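Local structure of polyketide synthase PksL (Bacillus subtilis, 5E1V) at residues L171-G176 with T231-R236; Y215-Y220 with F269-V274. The protein probably acts as a dehydratase that removes water from beta-hydroxyacyl intermediates during assembly of the polyketide bacillaene. All blocks are in the same frame, centred on the assembly; numbering follows the deposited sequence.

Contact 1: L171-G176 with T231-R236; sequences LELSLG and TDCMTR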
# COMPACT_ATOMS: atom_id res chain seq x y z
N LEU A 171 11.35 -4.33 8.80
CA LEU A 171 10.00 -4.85 9.18
C LEU A 171 9.90 -6.26 8.72
O LEU A 171 10.11 -6.54 7.55
CB LEU A 171 8.86 -4.05 8.47
CG LEU A 171 9.05 -2.55 8.41
CD1 LEU A 171 7.88 -1.85 7.71
CD2 LEU A 171 9.18 -2.04 9.86
N GLU A 172 9.60 -7.18 9.65
CA GLU A 172 9.47 -8.60 9.35
C GLU A 172 7.99 -8.84 9.41
O GLU A 172 7.42 -8.88 10.48
CB GLU A 172 10.18 -9.46 10.44
CG GLU A 172 10.01 -10.97 10.30
CD GLU A 172 10.66 -11.79 11.43
OE1 GLU A 172 11.13 -11.23 12.45
OE2 GLU A 172 10.65 -13.01 11.29
N LEU A 173 7.37 -8.94 8.22
CA LEU A 173 5.94 -8.89 8.02
C LEU A 173 5.45 -10.19 7.46
O LEU A 173 6.07 -10.75 6.60
CB LEU A 173 5.61 -7.77 6.99
CG LEU A 173 5.79 -6.38 7.58
CD1 LEU A 173 5.68 -5.29 6.51
CD2 LEU A 173 4.85 -6.12 8.75
N SER A 174 4.30 -10.69 7.92
CA SER A 174 3.65 -11.83 7.26
C SER A 174 2.10 -11.71 7.46
O SER A 174 1.65 -10.97 8.28
CB SER A 174 4.24 -13.21 7.71
OG SER A 174 3.90 -13.52 9.06
N LEU A 175 1.31 -12.40 6.66
CA LEU A 175 -0.15 -12.45 6.84
C LEU A 175 -0.54 -13.18 8.15
O LEU A 175 0.10 -14.18 8.55
CB LEU A 175 -0.70 -13.15 5.65
CG LEU A 175 -1.12 -12.39 4.42
CD1 LEU A 175 -0.69 -10.93 4.24
CD2 LEU A 175 -1.22 -13.11 3.10
N GLY A 176 -1.63 -12.71 8.76
CA GLY A 176 -2.29 -13.46 9.80
C GLY A 176 -2.95 -14.66 9.19
O GLY A 176 -3.05 -14.77 7.97
N THR A 231 2.75 -13.57 0.74
CA THR A 231 2.65 -14.13 2.11
C THR A 231 3.44 -13.40 3.18
O THR A 231 3.06 -13.37 4.39
CB THR A 231 3.07 -15.60 2.09
OG1 THR A 231 4.29 -15.71 1.30
CG2 THR A 231 2.06 -16.44 1.41
N ASP A 232 4.57 -12.83 2.76
CA ASP A 232 5.53 -12.29 3.73
C ASP A 232 6.51 -11.41 3.00
O ASP A 232 6.66 -11.55 1.78
CB ASP A 232 6.29 -13.47 4.48
CG ASP A 232 7.10 -14.34 3.54
OD1 ASP A 232 6.56 -15.30 2.97
OD2 ASP A 232 8.27 -14.01 3.26
N CYS A 233 7.18 -10.50 3.73
CA CYS A 233 8.30 -9.83 3.17
C CYS A 233 9.12 -9.27 4.28
O CYS A 233 8.66 -9.20 5.46
CB CYS A 233 7.82 -8.71 2.22
SG CYS A 233 6.79 -7.47 3.04
N MET A 234 10.32 -8.81 3.89
CA MET A 234 11.14 -8.05 4.76
C MET A 234 11.23 -6.64 4.19
O MET A 234 11.76 -6.43 3.12
CB MET A 234 12.52 -8.70 4.88
CG MET A 234 12.49 -10.12 5.48
SD MET A 234 12.46 -9.97 7.28
CE MET A 234 12.31 -11.69 7.78
N THR A 235 10.69 -5.67 4.91
CA THR A 235 10.73 -4.27 4.44
C THR A 235 11.74 -3.38 5.18
O THR A 235 11.65 -3.17 6.41
CB THR A 235 9.38 -3.58 4.55
OG1 THR A 235 8.41 -4.38 3.89
CG2 THR A 235 9.45 -2.16 3.98
N ARG A 236 12.60 -2.74 4.41
CA ARG A 236 13.57 -1.85 5.02
C ARG A 236 13.20 -0.44 4.71
O ARG A 236 12.81 -0.12 3.57
CB ARG A 236 14.97 -2.11 4.49
CG ARG A 236 15.99 -1.14 5.11
CD ARG A 236 17.36 -1.36 4.57
NE ARG A 236 17.48 -1.03 3.16
CZ ARG A 236 18.47 -1.50 2.40
NH1 ARG A 236 19.43 -2.23 2.96
NH2 ARG A 236 18.55 -1.20 1.13

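Contact 2: Y215-Y220 with F269-V274; sequences YLPLFY and FTSKLV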
# COMPACT_ATOMS: atom_id res chain seq x y z
N TYR A 215 -1.78 10.55 9.15
CA TYR A 215 -1.36 10.95 7.82
C TYR A 215 -1.81 9.84 6.84
O TYR A 215 -1.33 8.73 6.97
CB TYR A 215 0.16 11.06 7.70
CG TYR A 215 0.80 12.07 8.60
CD1 TYR A 215 1.25 13.29 8.10
CD2 TYR A 215 0.94 11.80 9.97
CE1 TYR A 215 1.82 14.25 8.93
CE2 TYR A 215 1.50 12.74 10.80
CZ TYR A 215 1.94 13.97 10.28
OH TYR A 215 2.52 14.91 11.11
N LEU A 216 -2.65 10.18 5.87
CA LEU A 216 -3.17 9.20 4.87
C LEU A 216 -2.40 9.30 3.58
O LEU A 216 -1.80 10.37 3.27
CB LEU A 216 -4.63 9.47 4.62
CG LEU A 216 -5.52 9.18 5.84
CD1 LEU A 216 -6.96 9.45 5.45
CD2 LEU A 216 -5.37 7.77 6.43
N PRO A 217 -2.38 8.22 2.80
CA PRO A 217 -1.70 8.30 1.53
C PRO A 217 -2.23 9.38 0.58
O PRO A 217 -3.44 9.68 0.53
CB PRO A 217 -1.92 6.89 0.94
CG PRO A 217 -1.86 5.99 2.14
CD PRO A 217 -2.69 6.80 3.15
N LEU A 218 -1.26 9.98 -0.09
CA LEU A 218 -1.47 11.06 -1.03
C LEU A 218 -0.84 10.75 -2.40
O LEU A 218 -1.46 10.95 -3.39
CB LEU A 218 -0.83 12.34 -0.51
CG LEU A 218 -0.93 13.51 -1.53
CD1 LEU A 218 -2.36 13.99 -1.78
CD2 LEU A 218 -0.01 14.71 -1.21
N PHE A 219 0.40 10.34 -2.40
CA PHE A 219 1.23 10.19 -3.61
C PHE A 219 2.35 9.14 -3.51
O PHE A 219 3.08 9.09 -2.51
CB PHE A 219 1.87 11.57 -3.95
CG PHE A 219 2.68 11.61 -5.23
CD1 PHE A 219 2.11 11.88 -6.44
CD2 PHE A 219 4.06 11.56 -5.16
CE1 PHE A 219 2.89 11.98 -7.60
CE2 PHE A 219 4.85 11.66 -6.29
CZ PHE A 219 4.27 11.82 -7.53
N TYR A 220 2.55 8.38 -4.63
CA TYR A 220 3.62 7.44 -4.81
C TYR A 220 4.38 7.91 -6.00
O TYR A 220 3.80 7.99 -7.05
CB TYR A 220 3.16 5.94 -5.11
CG TYR A 220 2.06 5.39 -4.24
CD1 TYR A 220 1.88 5.91 -2.98
CD2 TYR A 220 1.16 4.36 -4.70
CE1 TYR A 220 0.84 5.50 -2.15
CE2 TYR A 220 0.09 3.97 -3.87
CZ TYR A 220 -0.05 4.54 -2.60
OH TYR A 220 -1.03 4.27 -1.64
N PHE A 269 6.84 7.38 -1.06
CA PHE A 269 5.49 7.23 -0.51
C PHE A 269 5.23 8.45 0.40
O PHE A 269 5.80 8.57 1.50
CB PHE A 269 5.37 5.92 0.23
CG PHE A 269 4.13 5.77 1.04
CD1 PHE A 269 2.99 6.41 0.71
CD2 PHE A 269 4.11 4.95 2.15
CE1 PHE A 269 1.84 6.28 1.47
CE2 PHE A 269 2.98 4.85 2.94
CZ PHE A 269 1.83 5.52 2.58
N THR A 270 4.36 9.32 -0.12
CA THR A 270 3.97 10.60 0.51
C THR A 270 2.54 10.49 1.07
O THR A 270 1.57 10.14 0.33
CB THR A 270 3.91 11.76 -0.51
OG1 THR A 270 5.10 11.77 -1.35
CG2 THR A 270 3.76 13.10 0.23
N SER A 271 2.39 10.90 2.33
CA SER A 271 1.12 10.97 3.01
C SER A 271 0.90 12.37 3.60
O SER A 271 1.85 13.14 3.78
CB SER A 271 1.13 9.93 4.16
OG SER A 271 1.33 8.62 3.66
N LYS A 272 -0.35 12.68 3.89
CA LYS A 272 -0.74 14.05 4.25
C LYS A 272 -1.57 14.03 5.49
O LYS A 272 -2.42 13.16 5.66
CB LYS A 272 -1.53 14.72 3.14
CG LYS A 272 -1.94 16.18 3.41
CD LYS A 272 -2.74 16.78 2.26
CE LYS A 272 -4.22 16.45 2.37
NZ LYS A 272 -4.96 16.63 1.08
N LEU A 273 -1.29 14.98 6.38
CA LEU A 273 -2.01 15.08 7.63
C LEU A 273 -3.50 15.21 7.44
O LEU A 273 -3.96 16.03 6.63
CB LEU A 273 -1.48 16.34 8.37
CG LEU A 273 -1.85 16.65 9.79
CD1 LEU A 273 -1.23 15.66 10.76
CD2 LEU A 273 -1.30 18.04 10.03
N VAL A 274 -4.27 14.44 8.22
CA VAL A 274 -5.71 14.64 8.32
C VAL A 274 -6.09 15.76 9.38
O VAL A 274 -6.48 16.89 8.95
CB VAL A 274 -6.47 13.31 8.61
CG1 VAL A 274 -7.96 13.62 8.74
CG2 VAL A 274 -6.26 12.29 7.49

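Contact 1: L171-G176 with T231-R236
The Asp232 carboxylate is met from above its plane, where Thr231 OG1 donates to OD1 at 2.8 Å, while the Glu172 carboxylate has Met234 CE above its plane, off to the CG side, and Tyr163 OH bonded to OE1. Both carboxylate side chains leave the same face of two antiparallel strands of a hotdog fold, 171-174 and 232-236. Leu171 with Thr235 and Leu173 with Cys233 are hydrogen-bonded pairs; Glu172 with Met234 and Ser174 with Asp232 are non-hydrogen-bonded ones. Leu171, Leu173, Cys233 and Thr235 share the face that turns to helix 190-203, where Leu171 and Leu173 touch Ser196 and Thr235 OG1 is hydrogen-bonded to it. Leu171 lies alongside Thr235, its CG anti to the carbonyl carbon (chi1 -41°), which sets CD1 3.9 Å from Thr235 CB. An alanine in place of Leu171 would probably loosen this face, since CG and CD1, which pack on Thr235, would be gone along with the side chain's contact with Ser196. On the face of Glu172 and Met234, the Met234 chain bends at chi2 (-83°), laying its sulfur beside Glu172 CB and bringing CE to 3.5 Å from Glu172 CG. Past Ser174, Leu175 N donates to Thr231 O. The Leu173 amide gives the straightest bond, its N 3.1 Å from Cys233 O and nearly along the C=O axis, with 164° at the hydrogen.

Contact 2: Y215-Y220 with F269-V274
Tyr215 carries Leu273 CD1 over one face of its ring, 3.9 Å from the centroid and offset toward the rim, a CH-pi contact in which the methyl sits closest to CZ. Ser271 O lies at the edge of the same ring. The backbones beneath are antiparallel strands of the hotdog sheet. Leu216 and Lys272 exchange two bonds as a hydrogen-bonded pair, and the register then slips by one residue in a classic beta bulge: Leu218 N and Phe219 N both donate to Thr270 O, the second at 3.0 Å and on a lone pair, while Thr270 N returns to Phe219 O at 2.7 Å. Pro217 precedes the bulge and offers no N-H; its CG rests 3.7 Å from Phe269 CZ, at the edge of the phenyl ring. Tyr220 lies beside Phe269, with CE1 3.7 Å from CD1 of that ring and the two planes steeply inclined at 80°; its OH is hydrogen-bonded to Gly31 O. At the C-terminal end Val274 CG2 crosses Leu216 obliquely, 3.6 Å from its CD1. Strand 53-59 flanks 215-220 on its other edge, and 248-256 flanks 269-273. Pro217 sits at a non-hydrogen-bonded position, so its missing N-H costs this pairing no bond, and at the bulge Thr270 O serves two amides, while apolar carbon meets at both ends, around Tyr215 and around Phe269.

From the N terminus the chain first builds the strands up to 104-112, then enters the half holding both contacts. Strand 168-174 leads through helix 190-203 to strand 215-225, and contact 1 closes when the chain returns as 232-236, 55 residues on. Contact 2 opens within that span, at 215-220, and closes only at the C terminus with 269-274, so the two loops cross. Strand 232-245 follows 215-225 directly in the chain, yet 262-273 and 248-256 lie between them in the strand order. Contact 1 lies within the second hotdog, pairing 168-174 with 232-245, whereas contact 2 lies beside 53-59, where that half meets the first; their centres are 21 Å apart.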